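Local coordinates for protein probable L,D-transpeptidase 3 (Mycobacterium tuberculosis, PDB 6D4K) that is a probable L,D-transpeptidase of the mycobacterial cell wall, whose cross-linking reaction is still unknown and which may anchor proteins to peptidoglycan, at residues A[205-219]-A[235-248]. Residues are numbered along the deposited sequence; the frame is centred on the assembly and turned at random.
Sequences DYAVRITSRGLYVHS and GCISLSREDAEWYY
Y206 lies against helix 241-248, its ring flat on the backbone of E245, whose CA stands 3.8 Å from the ring centroid and almost exactly on the ring normal, a CH-pi contact. E245 runs alongside the tyrosine in the same direction, CB and CG following the ring out to OH, and a water bound by OE1 also makes a weak bond to that hydroxyl. The ring turns its CD1 edge into the face of Y248 in a T-shaped stack, centroids 5.3 Å apart and planes at 68°. Y248, its CG trans to the backbone N (chi1 180°), carries its ring past A207, whose carbonyl O lies at the ring edge, and V208 CG2 also touches it. Beyond the other edge, R241 reaches out on an extended chain, one guanidinium face over Y206 CE2, and forms a salt bridge with D205, NH2 to OD2 2.6 Å; NE also donates to OD2, and both hydrogen bonds are bent and weak. R181 pairs with the other carboxylate oxygen, OD1. Farther along, strands 216-219 and 237-239 run parallel, joined by I237 N to Y216 O (2.9 Å), H218 N to I237 O (3.1 Å) and L239 N to H218 O (2.9 Å). V217, I237 and L239 pack on the sheet face that meets Y247, while H218 lies on the other face with S238. The H218 ring presents its edge to CB of C236, NE2 3.5 Å away, while ND1 donates to S219 O, limiting the ring's rotation. SG of C236 takes a weak bond from Y216 N. Placing H218, the predicted proton donor/acceptor, beside C236, the predicted nucleophile that faropenem modifies covalently, just before parallel strand 237-239, is characteristic of the YkuD-type L,D-transpeptidase active site.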
loop_
_atom_site.group_PDB
_atom_site.type_symbol
_atom_site.label_atom_id
_atom_site.label_comp_id
_atom_site.label_asym_id
_atom_site.label_seq_id
_atom_site.Cartn_x
_atom_site.Cartn_y
_atom_site.Cartn_z
ATOM N N ASP A 205 -6.410 -8.642 12.608
ATOM C CA ASP A 205 -5.992 -7.751 13.687
ATOM C C ASP A 205 -5.347 -6.479 13.148
ATOM O O ASP A 205 -5.767 -5.364 13.486
ATOM C CB ASP A 205 -5.033 -8.489 14.620
ATOM C CG ASP A 205 -5.040 -7.927 16.026
ATOM O OD1 ASP A 205 -5.490 -6.775 16.215
ATOM O OD2 ASP A 205 -4.605 -8.649 16.947
ATOM N N TYR A 206 -4.301 -6.622 12.334
ATOM C CA TYR A 206 -3.613 -5.498 11.717
ATOM C C TYR A 206 -3.784 -5.639 10.214
ATOM O O TYR A 206 -3.530 -6.714 9.662
ATOM C CB TYR A 206 -2.117 -5.497 12.074
ATOM C CG TYR A 206 -1.847 -5.346 13.549
ATOM C CD1 TYR A 206 -1.681 -4.094 14.122
ATOM C CD2 TYR A 206 -1.784 -6.460 14.379
ATOM C CE1 TYR A 206 -1.452 -3.950 15.476
ATOM C CE2 TYR A 206 -1.552 -6.327 15.739
ATOM C CZ TYR A 206 -1.387 -5.071 16.282
ATOM O OH TYR A 206 -1.155 -4.938 17.636
ATOM N N ALA A 207 -4.222 -4.569 9.553
ATOM C CA ALA A 207 -4.554 -4.646 8.134
ATOM C C ALA A 207 -4.040 -3.407 7.417
ATOM O O ALA A 207 -4.511 -2.295 7.680
ATOM C CB ALA A 207 -6.062 -4.795 7.933
ATOM N N VAL A 208 -3.092 -3.611 6.500
ATOM C CA VAL A 208 -2.494 -2.549 5.696
ATOM C C VAL A 208 -3.010 -2.750 4.274
ATOM O O VAL A 208 -2.606 -3.695 3.592
ATOM C CB VAL A 208 -0.958 -2.613 5.745
ATOM C CG1 VAL A 208 -0.350 -1.482 4.943
ATOM C CG2 VAL A 208 -0.456 -2.597 7.187
ATOM N N ARG A 209 -3.934 -1.892 3.831
ATOM C CA ARG A 209 -4.551 -2.061 2.519
ATOM C C ARG A 209 -3.630 -1.488 1.444
ATOM O O ARG A 209 -3.135 -0.362 1.573
ATOM C CB ARG A 209 -5.886 -1.327 2.465
ATOM C CG ARG A 209 -6.571 -1.461 1.120
ATOM C CD ARG A 209 -7.695 -0.448 0.952
ATOM N NE ARG A 209 -8.790 -0.689 1.879
ATOM C CZ ARG A 209 -9.905 -1.341 1.564
ATOM N NH1 ARG A 209 -10.075 -1.824 0.340
ATOM N NH2 ARG A 209 -10.851 -1.510 2.476
ATOM N N ILE A 210 -3.402 -2.251 0.376
ATOM C CA ILE A 210 -2.521 -1.814 -0.701
ATOM C C ILE A 210 -3.197 -1.754 -2.065
ATOM O O ILE A 210 -2.581 -1.263 -3.020
ATOM C CB ILE A 210 -1.203 -2.623 -0.772
ATOM C CG1 ILE A 210 -1.480 -4.100 -1.063
ATOM C CG2 ILE A 210 -0.404 -2.465 0.507
ATOM C CD1 ILE A 210 -0.219 -4.933 -1.246
ATOM N N THR A 211 -4.432 -2.232 -2.207
ATOM C CA THR A 211 -5.181 -1.991 -3.431
ATOM C C THR A 211 -6.626 -1.673 -3.086
ATOM O O THR A 211 -7.138 -2.088 -2.044
ATOM C CB THR A 211 -5.163 -3.173 -4.420
ATOM O OG1 THR A 211 -5.993 -4.236 -3.933
ATOM C CG2 THR A 211 -3.738 -3.683 -4.690
ATOM N N SER A 212 -7.277 -0.926 -3.980
ATOM C CA SER A 212 -8.682 -0.592 -3.775
ATOM C C SER A 212 -9.568 -1.833 -3.807
ATOM O O SER A 212 -10.616 -1.858 -3.153
ATOM C CB SER A 212 -9.143 0.427 -4.818
ATOM O OG SER A 212 -8.661 0.098 -6.110
ATOM N N ARG A 213 -9.164 -2.872 -4.542
ATOM C CA ARG A 213 -9.968 -4.086 -4.645
ATOM C C ARG A 213 -9.884 -4.988 -3.419
ATOM O O ARG A 213 -10.667 -5.939 -3.325
ATOM C CB ARG A 213 -9.639 -4.851 -5.931
ATOM C CG ARG A 213 -9.678 -3.954 -7.151
ATOM C CD ARG A 213 -8.759 -4.409 -8.281
ATOM N NE ARG A 213 -7.320 -4.343 -8.001
ATOM C CZ ARG A 213 -6.630 -3.272 -7.621
ATOM N NH1 ARG A 213 -7.217 -2.097 -7.398
ATOM N NH2 ARG A 213 -5.316 -3.388 -7.461
ATOM N N GLY A 214 -8.972 -4.726 -2.486
ATOM C CA GLY A 214 -8.995 -5.446 -1.227
ATOM C C GLY A 214 -7.782 -6.307 -0.929
ATOM O O GLY A 214 -7.882 -7.290 -0.189
ATOM N N LEU A 215 -6.633 -5.954 -1.493
ATOM C CA LEU A 215 -5.382 -6.631 -1.190
ATOM C C LEU A 215 -4.756 -5.991 0.044
ATOM O O LEU A 215 -4.707 -4.763 0.156
ATOM C CB LEU A 215 -4.435 -6.465 -2.378
ATOM C CG LEU A 215 -3.155 -7.282 -2.349
ATOM C CD1 LEU A 215 -3.552 -8.721 -2.386
ATOM C CD2 LEU A 215 -2.253 -6.938 -3.523
ATOM N N TYR A 216 -4.272 -6.824 0.969
ATOM C CA TYR A 216 -3.722 -6.340 2.229
ATOM C C TYR A 216 -2.417 -7.050 2.562
ATOM O O TYR A 216 -2.190 -8.194 2.153
ATOM C CB TYR A 216 -4.664 -6.624 3.408
ATOM C CG TYR A 216 -5.949 -5.837 3.414
ATOM C CD1 TYR A 216 -7.040 -6.234 2.641
ATOM C CD2 TYR A 216 -6.099 -4.731 4.235
ATOM C CE1 TYR A 216 -8.228 -5.517 2.661
ATOM C CE2 TYR A 216 -7.281 -4.015 4.265
ATOM C CZ TYR A 216 -8.343 -4.409 3.478
ATOM O OH TYR A 216 -9.519 -3.684 3.509
ATOM N N VAL A 217 -1.562 -6.349 3.309
ATOM C CA VAL A 217 -0.584 -6.976 4.192
ATOM C C VAL A 217 -1.241 -7.064 5.559
ATOM O O VAL A 217 -1.775 -6.066 6.057
ATOM C CB VAL A 217 0.704 -6.134 4.279
ATOM C CG1 VAL A 217 1.716 -6.826 5.172
ATOM C CG2 VAL A 217 1.296 -5.875 2.900
ATOM N N HIS A 218 -1.233 -8.245 6.170
ATOM C CA HIS A 218 -2.000 -8.360 7.402
ATOM C C HIS A 218 -1.501 -9.513 8.259
ATOM O O HIS A 218 -0.750 -10.383 7.809
ATOM C CB HIS A 218 -3.496 -8.499 7.106
ATOM C CG HIS A 218 -3.870 -9.802 6.477
ATOM N ND1 HIS A 218 -4.257 -10.898 7.218
ATOM C CD2 HIS A 218 -3.920 -10.187 5.180
ATOM C CE1 HIS A 218 -4.530 -11.903 6.404
ATOM N NE2 HIS A 218 -4.335 -11.497 5.162
ATOM N N SER A 219 -1.941 -9.497 9.515
ATOM C CA SER A 219 -1.661 -10.584 10.443
ATOM C C SER A 219 -2.535 -11.779 10.107
ATOM O O SER A 219 -3.740 -11.641 9.873
ATOM C CB SER A 219 -1.970 -10.146 11.872
ATOM O OG SER A 219 -3.226 -9.490 11.937
ATOM N N GLY A 235 -4.406 -14.054 -2.026
ATOM C CA GLY A 235 -3.895 -12.885 -2.711
ATOM C C GLY A 235 -3.123 -11.996 -1.761
ATOM O O GLY A 235 -2.120 -11.387 -2.143
ATOM N N CYS A 236 -3.583 -11.930 -0.514
ATOM C CA CYS A 236 -2.986 -11.043 0.470
ATOM C C CYS A 236 -1.604 -11.536 0.890
ATOM O O CYS A 236 -1.237 -12.695 0.694
ATOM C CB CYS A 236 -3.889 -10.920 1.698
ATOM S SG CYS A 236 -5.427 -10.024 1.379
ATOM N N ILE A 237 -0.834 -10.620 1.465
ATOM C CA ILE A 237 0.493 -10.912 1.997
ATOM C C ILE A 237 0.334 -11.193 3.485
ATOM O O ILE A 237 0.045 -10.288 4.271
ATOM C CB ILE A 237 1.455 -9.744 1.750
ATOM C CG1 ILE A 237 1.687 -9.553 0.248
ATOM C CG2 ILE A 237 2.762 -9.943 2.528
ATOM C CD1 ILE A 237 2.178 -8.169 -0.119
ATOM N N SER A 238 0.523 -12.453 3.872
ATOM C CA SER A 238 0.233 -12.906 5.224
ATOM C C SER A 238 1.499 -12.843 6.069
ATOM O O SER A 238 2.559 -13.298 5.632
ATOM C CB SER A 238 -0.253 -14.354 5.183
ATOM O OG SER A 238 -1.510 -14.457 4.545
ATOM N N LEU A 239 1.377 -12.307 7.283
ATOM C CA LEU A 239 2.477 -12.239 8.236
ATOM C C LEU A 239 2.017 -12.787 9.580
ATOM O O LEU A 239 0.822 -12.939 9.837
ATOM C CB LEU A 239 2.957 -10.793 8.437
ATOM C CG LEU A 239 3.442 -10.006 7.218
ATOM C CD1 LEU A 239 3.739 -8.566 7.601
ATOM C CD2 LEU A 239 4.672 -10.667 6.611
ATOM N N SER A 240 2.987 -13.081 10.449
ATOM C CA SER A 240 2.657 -13.378 11.835
ATOM C C SER A 240 2.081 -12.128 12.497
ATOM O O SER A 240 2.259 -11.008 12.017
ATOM C CB SER A 240 3.904 -13.828 12.602
ATOM O OG SER A 240 4.775 -12.733 12.856
ATOM N N ARG A 241 1.383 -12.324 13.620
ATOM C CA ARG A 241 0.829 -11.171 14.330
ATOM C C ARG A 241 1.926 -10.198 14.746
ATOM O O ARG A 241 1.772 -8.979 14.605
ATOM C CB ARG A 241 0.017 -11.612 15.549
ATOM C CG ARG A 241 -0.783 -10.469 16.164
ATOM C CD ARG A 241 -1.262 -10.767 17.580
ATOM N NE ARG A 241 -2.304 -9.827 17.993
ATOM C CZ ARG A 241 -2.075 -8.639 18.548
ATOM N NH1 ARG A 241 -0.832 -8.226 18.763
ATOM N NH2 ARG A 241 -3.094 -7.857 18.883
ATOM N N GLU A 242 3.048 -10.723 15.240
ATOM C CA GLU A 242 4.124 -9.867 15.731
ATOM C C GLU A 242 4.803 -9.110 14.592
ATOM O O GLU A 242 5.106 -7.918 14.727
ATOM C CB GLU A 242 5.141 -10.698 16.512
ATOM C CG GLU A 242 4.594 -11.301 17.809
ATOM C CD GLU A 242 3.757 -12.563 17.587
ATOM O OE1 GLU A 242 3.859 -13.162 16.495
ATOM O OE2 GLU A 242 3.004 -12.953 18.507
ATOM N N ASP A 243 5.046 -9.779 13.459
ATOM C CA ASP A 243 5.646 -9.088 12.319
ATOM C C ASP A 243 4.678 -8.074 11.723
ATOM O O ASP A 243 5.085 -6.960 11.366
ATOM C CB ASP A 243 6.115 -10.091 11.262
ATOM C CG ASP A 243 7.415 -10.788 11.645
ATOM O OD1 ASP A 243 8.133 -10.279 12.532
ATOM O OD2 ASP A 243 7.727 -11.844 11.051
ATOM N N ALA A 244 3.389 -8.436 11.625
ATOM C CA ALA A 244 2.375 -7.504 11.128
ATOM C C ALA A 244 2.245 -6.280 12.027
ATOM O O ALA A 244 2.091 -5.156 11.535
ATOM C CB ALA A 244 1.027 -8.219 10.996
ATOM N N GLU A 245 2.270 -6.477 13.349
ATOM C CA GLU A 245 2.131 -5.352 14.267
ATOM C C GLU A 245 3.263 -4.353 14.086
ATOM O O GLU A 245 3.032 -3.139 14.018
ATOM C CB GLU A 245 2.085 -5.854 15.711
ATOM C CG GLU A 245 2.167 -4.751 16.749
ATOM C CD GLU A 245 2.273 -5.289 18.158
ATOM O OE1 GLU A 245 1.856 -4.577 19.090
ATOM O OE2 GLU A 245 2.774 -6.422 18.334
ATOM N N TRP A 246 4.495 -4.856 13.981
ATOM C CA TRP A 246 5.664 -4.001 13.827
ATOM C C TRP A 246 5.619 -3.246 12.504
ATOM O O TRP A 246 5.824 -2.029 12.467
ATOM C CB TRP A 246 6.925 -4.861 13.929
ATOM C CG TRP A 246 8.167 -4.078 14.014
ATOM C CD1 TRP A 246 8.793 -3.653 15.150
ATOM C CD2 TRP A 246 8.945 -3.603 12.922
ATOM N NE1 TRP A 246 9.921 -2.952 14.829
ATOM C CE2 TRP A 246 10.035 -2.898 13.465
ATOM C CE3 TRP A 246 8.833 -3.710 11.532
ATOM C CZ2 TRP A 246 11.005 -2.293 12.667
ATOM C CZ3 TRP A 246 9.792 -3.107 10.742
ATOM C CH2 TRP A 246 10.862 -2.409 11.312
ATOM N N TYR A 247 5.318 -3.942 11.408
ATOM C CA TYR A 247 5.211 -3.271 10.112
ATOM C C TYR A 247 4.084 -2.237 10.110
ATOM O O TYR A 247 4.256 -1.114 9.632
ATOM C CB TYR A 247 4.984 -4.307 9.011
ATOM C CG TYR A 247 4.708 -3.673 7.678
ATOM C CD1 TYR A 247 3.494 -3.873 7.032
ATOM C CD2 TYR A 247 5.670 -2.892 7.050
ATOM C CE1 TYR A 247 3.237 -3.305 5.797
ATOM C CE2 TYR A 247 5.421 -2.314 5.817
ATOM C CZ TYR A 247 4.204 -2.531 5.190
ATOM O OH TYR A 247 3.949 -1.948 3.963
ATOM N N TYR A 248 2.909 -2.623 10.611
ATOM C CA TYR A 248 1.771 -1.711 10.710
ATOM C C TYR A 248 2.155 -0.442 11.468
ATOM O O TYR A 248 1.853 0.672 11.039
ATOM C CB TYR A 248 0.625 -2.427 11.422
ATOM C CG TYR A 248 -0.639 -1.625 11.622
ATOM C CD1 TYR A 248 -0.777 -0.733 12.690
ATOM C CD2 TYR A 248 -1.735 -1.812 10.783
ATOM C CE1 TYR A 248 -1.955 -0.025 12.893
ATOM C CE2 TYR A 248 -2.915 -1.117 10.982
ATOM C CZ TYR A 248 -3.016 -0.217 12.027
ATOM O OH TYR A 248 -4.194 0.472 12.222
HETATM O O HOH W 1 0.605 -2.242 18.630
#